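Long-range contact in aftrax (Archaeoglobus fulgidus, PDB 3ZC0), which binds duplex RNA and cleaves it as the archaeal C3PO, a magnesium-binding, Translin-family assembly of eight identical subunits: residues 123-127 with 179-183. The protein carries 1 engineered substitution. Residue numbers count along the deposited sequence, not the author numbering.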
# COMPACT_ATOMS: atom_id res chain seq x y z
N ARG E 123 17.54 -20.98 13.28
CA ARG E 123 17.03 -21.94 12.30
C ARG E 123 18.09 -22.28 11.25
O ARG E 123 18.41 -23.47 11.09
CB ARG E 123 15.74 -21.48 11.61
CG ARG E 123 15.51 -22.21 10.30
CD ARG E 123 14.09 -22.17 9.80
NE ARG E 123 13.95 -22.75 8.47
CZ ARG E 123 14.00 -24.06 8.19
NH1 ARG E 123 14.23 -24.95 9.15
NH2 ARG E 123 13.84 -24.49 6.94
N ARG E 124 18.66 -21.27 10.57
CA ARG E 124 19.74 -21.58 9.60
C ARG E 124 20.81 -22.47 10.21
O ARG E 124 21.10 -23.53 9.67
CB ARG E 124 20.43 -20.34 9.04
CG ARG E 124 19.50 -19.36 8.41
CD ARG E 124 20.27 -18.32 7.64
NE ARG E 124 19.38 -17.53 6.81
CZ ARG E 124 18.86 -16.37 7.16
NH1 ARG E 124 19.16 -15.83 8.35
NH2 ARG E 124 18.06 -15.73 6.33
N TYR E 125 21.36 -22.05 11.34
CA TYR E 125 22.40 -22.80 12.03
C TYR E 125 22.03 -24.26 12.32
O TYR E 125 22.82 -25.16 12.05
CB TYR E 125 22.79 -22.09 13.31
CG TYR E 125 24.07 -22.57 13.94
CD1 TYR E 125 25.31 -22.19 13.43
CD2 TYR E 125 24.05 -23.40 15.05
CE1 TYR E 125 26.49 -22.62 14.01
CE2 TYR E 125 25.22 -23.83 15.64
CZ TYR E 125 26.43 -23.44 15.12
OH TYR E 125 27.59 -23.87 15.73
N ALA E 126 20.84 -24.50 12.88
CA ALA E 126 20.35 -25.86 13.16
C ALA E 126 20.22 -26.72 11.90
O ALA E 126 20.50 -27.93 11.89
CB ALA E 126 19.02 -25.80 13.86
N LEU E 127 19.76 -26.09 10.83
CA LEU E 127 19.69 -26.74 9.53
C LEU E 127 21.06 -27.16 9.03
O LEU E 127 21.24 -28.28 8.54
CB LEU E 127 19.09 -25.77 8.52
CG LEU E 127 18.39 -26.43 7.37
CD1 LEU E 127 17.34 -27.34 7.97
CD2 LEU E 127 17.77 -25.35 6.55
N ARG E 179 9.17 -25.38 11.06
CA ARG E 179 9.84 -25.82 9.86
C ARG E 179 11.07 -26.63 10.29
O ARG E 179 11.29 -27.75 9.83
CB ARG E 179 10.20 -24.62 8.96
CG ARG E 179 10.43 -24.95 7.48
CD ARG E 179 10.53 -23.69 6.59
NE ARG E 179 9.29 -22.91 6.55
CZ ARG E 179 9.13 -21.70 7.10
NH1 ARG E 179 10.14 -21.11 7.74
NH2 ARG E 179 7.97 -21.07 7.00
N THR E 180 11.82 -26.09 11.24
CA THR E 180 13.01 -26.75 11.72
C THR E 180 12.67 -28.12 12.32
O THR E 180 13.37 -29.10 12.05
CB THR E 180 13.80 -25.85 12.71
OG1 THR E 180 14.05 -24.58 12.09
CG2 THR E 180 15.15 -26.47 13.08
N LYS E 181 11.58 -28.20 13.07
CA LYS E 181 11.16 -29.47 13.66
C LYS E 181 10.94 -30.47 12.54
O LYS E 181 11.46 -31.59 12.59
CB LYS E 181 9.91 -29.30 14.52
CG LYS E 181 10.18 -28.78 15.93
CD LYS E 181 8.89 -28.60 16.68
CE LYS E 181 9.10 -28.50 18.17
NZ LYS E 181 7.79 -28.61 18.88
N SER E 182 10.18 -30.05 11.53
CA SER E 182 9.91 -30.88 10.36
C SER E 182 11.20 -31.40 9.70
O SER E 182 11.29 -32.58 9.36
CB SER E 182 9.06 -30.12 9.35
OG SER E 182 9.11 -30.74 8.07
N ASP E 183 12.19 -30.52 9.55
CA ASP E 183 13.48 -30.90 8.97
C ASP E 183 14.20 -31.91 9.85
O ASP E 183 14.76 -32.91 9.37
CB ASP E 183 14.37 -29.66 8.82
CG ASP E 183 13.87 -28.71 7.75
OD1 ASP E 183 13.34 -29.20 6.73
OD2 ASP E 183 14.00 -27.48 7.94
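Arg123 spans the gap between 123-127 and 179-183, whose axes lie 10.3 Å apart and run almost parallel, at 3°. Its side chain is extended, with chi1 to chi3 all t, so the guanidinium reaches helix 166-187 although the CA-to-CB bond points sideways. There Arg123 NH1 donates to Thr180 OG1 (3.0 Å) and to Asp183 OD2 (2.8 Å), while Arg123 NH2 adds a longer bond to the same OD2 (3.2 Å), making a salt bridge. Thr180, with chi1 m, also bonds through OG1 to the carbonyl of Gly176, one turn earlier. Within the all-helical Translin fold, the contact ties helix 108-132, which carries the magnesium ligand Glu121, to helix 166-187 at a subunit interface: Asp183 OD1 pairs with Arg179 of a second subunit. Arg179 CD lies over one face of the Arg123 guanidinium, 3.4 Å from NH2, and its own guanidinium turns to a phosphate of the bound RNA. Beside this cluster, Ala126 CB meets Thr180 CG2 at 4.0 Å; further along, Leu127 CD1 packs 3.3 Å from Asp183 OD2.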